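Local coordinates for surface layer protein (PDB 4UJ7) that forms part of a surface layer that probably coats the bacterial cell by self-assembly, this piece being domains five and six, the latter of which binds calcium, at residues 200-204 and 205-209; 26-29 and 30-33. One frame throughout, in Å; residues are numbered along the deposited sequence.

Interaction 1 (200-204 and 205-209); sequences TVKLG and TVTLG
Leu-208 lays its two methyls against Leu-203, CD2 lying 3.9 Å from Leu-203 CB, while its own CB stands over Val-201 O. With CG anti to its carbonyl carbon (chi1 -57°), the isobutyl group reaches over the first strand. Beneath it runs a classic beta bulge: Val-201 O takes a firm bond from Leu-208 N (2.8 Å) and a weak one from Gly-209 N at 3.5 Å, and Val-201 N returns a nearly straight bond to Gly-209 O. The bulge turns Leu-208 to the same side as Val-201 and Leu-203. A serine in place of Leu-208 would probably leave Leu-203 CB without its apolar cover. Lys-202 and Thr-207 share the other face, where Thr-200 CG2 meets Thr-207 CG2 at 3.9 Å. Val-206 N to Leu-203 O (3.0 Å) closes the type II' turn, with Leu-203 N to Val-206 O (2.7 Å) as its partner; Gly-204 suits the turn because at its phi of 58° a CB would be pressed onto Thr-205 N. Strand 158-160 flanks the hairpin, Lys-202 bonding with Thr-158 and Thr-200 with Thr-160. From the other sheet of this Big-like sandwich, Ile-115 and Tyr-113 of strand 110-117 pack on Val-201 and Leu-208.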
ATOM      1  N   THR A 200     -12.326 -11.733   4.891  1.00 16.00           N
ATOM      2  CA  THR A 200     -13.559 -11.174   4.328  1.00 17.31           C
ATOM      3  C   THR A 200     -13.766  -9.761   4.836  1.00 17.33           C
ATOM      4  O   THR A 200     -13.684  -9.507   6.046  1.00 17.22           O
ATOM      5  CB  THR A 200     -14.775 -12.076   4.652  1.00 18.38           C
ATOM      6  OG1 THR A 200     -14.508 -13.388   4.144  1.00 19.66           O
ATOM      7  CG2 THR A 200     -16.051 -11.547   4.001  1.00 19.24           C
ATOM      8  N   VAL A 201     -14.039  -8.840   3.907  1.00 17.60           N
ATOM      9  CA  VAL A 201     -14.217  -7.439   4.244  1.00 18.40           C
ATOM     10  C   VAL A 201     -15.700  -7.074   4.132  1.00 18.33           C
ATOM     11  O   VAL A 201     -16.297  -7.231   3.063  1.00 18.51           O
ATOM     12  CB  VAL A 201     -13.419  -6.551   3.258  1.00 18.58           C
ATOM     13  CG1 VAL A 201     -13.546  -5.087   3.627  1.00 19.72           C
ATOM     14  CG2 VAL A 201     -11.953  -6.968   3.208  1.00 18.53           C
ATOM     15  N   LYS A 202     -16.268  -6.586   5.229  1.00 19.77           N
ATOM     16  CA  LYS A 202     -17.693  -6.252   5.286  1.00 21.45           C
ATOM     17  C   LYS A 202     -17.911  -4.801   5.680  1.00 22.63           C
ATOM     18  O   LYS A 202     -17.168  -4.251   6.488  1.00 22.16           O
ATOM     19  CB  LYS A 202     -18.413  -7.162   6.290  1.00 22.40           C
ATOM     20  CG  LYS A 202     -18.564  -8.604   5.817  1.00 24.18           C
ATOM     21  CD  LYS A 202     -19.582  -9.326   6.680  1.00 26.68           C
ATOM     22  CE  LYS A 202     -19.425 -10.831   6.582  1.00 28.98           C
ATOM     23  NZ  LYS A 202     -20.138 -11.470   7.721  1.00 30.56           N
ATOM     24  N   LEU A 203     -18.933  -4.179   5.095  1.00 23.76           N
ATOM     25  CA  LEU A 203     -19.396  -2.866   5.541  1.00 25.06           C
ATOM     26  C   LEU A 203     -20.745  -3.114   6.185  1.00 27.29           C
ATOM     27  O   LEU A 203     -21.736  -3.330   5.496  1.00 28.19           O
ATOM     28  CB  LEU A 203     -19.479  -1.894   4.362  1.00 25.92           C
ATOM     29  CG  LEU A 203     -19.837  -0.425   4.622  1.00 26.73           C
ATOM     30  CD1 LEU A 203     -18.904   0.216   5.643  1.00 26.20           C
ATOM     31  CD2 LEU A 203     -19.819   0.356   3.313  1.00 26.99           C
ATOM     32  N   GLY A 204     -20.756  -3.137   7.513  1.00 28.72           N
ATOM     33  CA  GLY A 204     -21.891  -3.676   8.267  1.00 31.03           C
ATOM     34  C   GLY A 204     -22.163  -5.120   7.883  1.00 31.94           C
ATOM     35  O   GLY A 204     -21.316  -5.994   8.073  1.00 33.20           O
ATOM     36  N   THR A 205     -23.341  -5.362   7.312  1.00 34.01           N
ATOM     37  CA  THR A 205     -23.748  -6.700   6.889  1.00 32.70           C
ATOM     38  C   THR A 205     -23.435  -6.992   5.410  1.00 31.29           C
ATOM     39  O   THR A 205     -23.646  -8.108   4.943  1.00 31.65           O
ATOM     40  CB  THR A 205     -25.257  -6.939   7.149  1.00 34.66           C
ATOM     41  OG1 THR A 205     -26.026  -5.989   6.404  1.00 36.44           O
ATOM     42  CG2 THR A 205     -25.587  -6.801   8.636  1.00 35.42           C
ATOM     43  N   VAL A 206     -22.942  -5.990   4.688  1.00 28.18           N
ATOM     44  CA  VAL A 206     -22.682  -6.104   3.246  1.00 26.92           C
ATOM     45  C   VAL A 206     -21.237  -6.558   2.990  1.00 26.53           C
ATOM     46  O   VAL A 206     -20.300  -5.934   3.487  1.00 26.28           O
ATOM     47  CB  VAL A 206     -22.963  -4.760   2.524  1.00 27.40           C
ATOM     48  CG1 VAL A 206     -22.645  -4.854   1.041  1.00 26.91           C
ATOM     49  CG2 VAL A 206     -24.415  -4.320   2.731  1.00 26.64           C
ATOM     50  N   THR A 207     -21.054  -7.641   2.232  1.00 25.05           N
ATOM     51  CA  THR A 207     -19.695  -8.091   1.874  1.00 24.09           C
ATOM     52  C   THR A 207     -19.141  -7.263   0.715  1.00 24.60           C
ATOM     53  O   THR A 207     -19.763  -7.177  -0.349  1.00 26.19           O
ATOM     54  CB  THR A 207     -19.643  -9.594   1.528  1.00 24.21           C
ATOM     55  OG1 THR A 207     -20.105 -10.368   2.643  1.00 24.84           O
ATOM     56  CG2 THR A 207     -18.197 -10.042   1.158  1.00 22.54           C
ATOM     57  N   LEU A 208     -17.975  -6.647   0.937  1.00 22.89           N
ATOM     58  CA  LEU A 208     -17.301  -5.831  -0.079  1.00 22.68           C
ATOM     59  C   LEU A 208     -16.320  -6.639  -0.930  1.00 23.06           C
ATOM     60  O   LEU A 208     -16.134  -6.357  -2.110  1.00 23.31           O
ATOM     61  CB  LEU A 208     -16.586  -4.628   0.552  1.00 23.03           C
ATOM     62  CG  LEU A 208     -17.380  -3.631   1.403  1.00 23.34           C
ATOM     63  CD1 LEU A 208     -16.482  -2.456   1.784  1.00 24.83           C
ATOM     64  CD2 LEU A 208     -18.653  -3.137   0.709  1.00 24.30           C
ATOM     65  N   GLY A 209     -15.700  -7.650  -0.333  1.00 21.48           N
ATOM     66  CA  GLY A 209     -14.769  -8.505  -1.073  1.00 19.71           C
ATOM     67  C   GLY A 209     -13.952  -9.358  -0.133  1.00 19.75           C
ATOM     68  O   GLY A 209     -14.251  -9.414   1.050  1.00 19.86           O
TER

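Interaction 2 (26-29 and 30-33); sequences SVAK and GQKA
Val-27 holds CG2 anti to its backbone N and CG1 between N and the carbonyl carbon (chi1 65°), which aims CG2 at Gln-31 across the turn. The backbone presents Gln-31 CB to that methyl, while chi1 of the glutamine (-67°) lays CG over the alanine, 4.1 Å from Ala-28 CB, and a bend at chi2 (-56°) turns the amide away from the valine. Val-27 CG2 lies 3.4 Å from Gln-31 CB, a tight fit, with Gln-31 O almost as near; the two side chains cross at a slant. The same methyl also comes within 4.4 Å of Ala-33 CB, so a branched residue here fills the space between the strand ends, while small Ala-33 leaves room for it.

Backbone bonding fixes the turn itself. Gln-31 N donates to Ala-28 O at 2.9 Å, and this closes a type II beta turn from Ala-28 to Gln-31. Gly-30 occupies its third position with a positive phi, where a CB would be jammed against Lys-29 O. A water bridges Gln-31 NE2 (2.8 Å) and Lys-29 O (2.8 Å), accepting from the amide and donating to the carbonyl, which suits a glutamine to this site. Lys-29, at the second position, points its side chain out from the turn, and its NZ reaches Glu-84 in a long, weak ion pair.

The turn joins the two sheets of a Big-like, immunoglobulin-like sandwich, leading from strand 25-28 to strand 32-41. Strand 25-28 is outermost in its own sheet, beside strand 96-105, where Val-27 bonds with Asn-103 and Val-105; on its other side Ser-26 and Ala-28 bond with Ile-149 of strand 149-152 in the second domain. A salt bridge from Lys-32 to Asp-181 also reaches that domain, so the turn sits at the interface of the two.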
ATOM      1  N   SER A  26      -4.822   9.283  -9.100  1.00 18.57           N
ATOM      2  CA  SER A  26      -6.134   9.908  -9.283  1.00 19.55           C
ATOM      3  C   SER A  26      -6.805   9.985  -7.924  1.00 18.31           C
ATOM      4  O   SER A  26      -7.221   8.973  -7.373  1.00 17.57           O
ATOM      5  CB  SER A  26      -6.991   9.036 -10.200  1.00 22.56           C
ATOM      6  OG  SER A  26      -6.295   8.673 -11.375  1.00 25.64           O
ATOM      7  N   VAL A  27      -6.918  11.189  -7.383  1.00 18.59           N
ATOM      8  CA  VAL A  27      -7.372  11.344  -6.006  1.00 18.16           C
ATOM      9  C   VAL A  27      -8.305  12.550  -5.837  1.00 18.69           C
ATOM     10  O   VAL A  27      -8.109  13.565  -6.494  1.00 19.00           O
ATOM     11  CB  VAL A  27      -6.143  11.402  -5.049  1.00 18.99           C
ATOM     12  CG1 VAL A  27      -5.257  12.631  -5.276  1.00 18.69           C
ATOM     13  CG2 VAL A  27      -6.576  11.271  -3.607  1.00 20.69           C
ATOM     14  N   ALA A  28      -9.315  12.426  -4.978  1.00 18.32           N
ATOM     15  CA  ALA A  28     -10.146  13.583  -4.623  1.00 18.76           C
ATOM     16  C   ALA A  28      -9.393  14.556  -3.723  1.00 19.83           C
ATOM     17  O   ALA A  28      -8.547  14.163  -2.934  1.00 18.80           O
ATOM     18  CB  ALA A  28     -11.450  13.144  -3.969  1.00 19.20           C
ATOM     19  N   LYS A  29      -9.697  15.844  -3.865  1.00 20.39           N
ATOM     20  CA  LYS A  29      -9.252  16.848  -2.898  1.00 22.17           C
ATOM     21  C   LYS A  29      -9.521  16.363  -1.468  1.00 22.00           C
ATOM     22  O   LYS A  29     -10.631  15.921  -1.162  1.00 22.16           O
ATOM     23  CB  LYS A  29      -9.985  18.174  -3.150  1.00 25.15           C
ATOM     24  CG  LYS A  29      -9.713  19.271  -2.113  1.00 28.57           C
ATOM     25  CD  LYS A  29     -10.691  20.434  -2.259  1.00 32.03           C
ATOM     26  CE  LYS A  29     -10.622  21.043  -3.650  1.00 34.68           C
ATOM     27  NZ  LYS A  29     -11.807  21.888  -3.987  1.00 37.09           N
ATOM     28  N   GLY A  30      -8.494  16.440  -0.619  1.00 21.81           N
ATOM     29  CA  GLY A  30      -8.581  16.008   0.771  1.00 20.20           C
ATOM     30  C   GLY A  30      -8.300  14.537   1.023  1.00 20.79           C
ATOM     31  O   GLY A  30      -8.261  14.099   2.172  1.00 21.74           O
ATOM     32  N   GLN A  31      -8.112  13.764  -0.046  1.00 19.58           N
ATOM     33  CA  GLN A  31      -7.747  12.354   0.101  1.00 18.66           C
ATOM     34  C   GLN A  31      -6.258  12.139  -0.159  1.00 18.44           C
ATOM     35  O   GLN A  31      -5.592  12.980  -0.754  1.00 18.55           O
ATOM     36  CB  GLN A  31      -8.562  11.477  -0.863  1.00 18.44           C
ATOM     37  CG  GLN A  31     -10.049  11.402  -0.559  1.00 20.12           C
ATOM     38  CD  GLN A  31     -10.340  10.926   0.853  1.00 21.18           C
ATOM     39  OE1 GLN A  31      -9.903   9.845   1.272  1.00 23.18           O
ATOM     40  NE2 GLN A  31     -11.095  11.726   1.595  1.00 23.01           N
ATOM     41  N   LYS A  32      -5.742  11.002   0.295  1.00 17.66           N
ATOM     42  CA  LYS A  32      -4.388  10.604  -0.055  1.00 17.47           C
ATOM     43  C   LYS A  32      -4.415   9.264  -0.789  1.00 17.02           C
ATOM     44  O   LYS A  32      -5.359   8.479  -0.655  1.00 18.06           O
ATOM     45  CB  LYS A  32      -3.441  10.588   1.166  1.00 19.58           C
ATOM     46  CG  LYS A  32      -3.749   9.567   2.240  1.00 22.08           C
ATOM     47  CD  LYS A  32      -2.893   9.831   3.473  1.00 23.31           C
ATOM     48  CE  LYS A  32      -2.870   8.628   4.413  1.00 24.97           C
ATOM     49  NZ  LYS A  32      -4.015   8.563   5.368  1.00 28.43           N
ATOM     50  N   ALA A  33      -3.391   9.032  -1.592  1.00 16.42           N
ATOM     51  CA  ALA A  33      -3.226   7.763  -2.306  1.00 16.96           C
ATOM     52  C   ALA A  33      -1.760   7.334  -2.233  1.00 16.54           C
ATOM     53  O   ALA A  33      -0.868   8.166  -2.042  1.00 16.69           O
ATOM     54  CB  ALA A  33      -3.689   7.913  -3.751  1.00 17.96           C
TER
HETATM   55  O   HOH W   1     -12.006  14.238   0.623  1.00 24.52           O

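How the interactions relate
From the N terminus, interaction 2 comes first: residues 26-33 form a tight turn in the first Big-like domain, at its border with the second, and take the chain from the end strand of one sheet to an inner strand of another. Interaction 1 follows far along the chain in the second domain, where 200-209 closes the hairpin of strands 195-203 and 206-216. The two closures are in series, neither nested nor crossed, and do not touch, with nearest atoms about 14 Å apart and centres about 23 Å apart. Both put a glycine in a tight turn, but one links two sheets whereas the other joins two adjacent strands of one sheet.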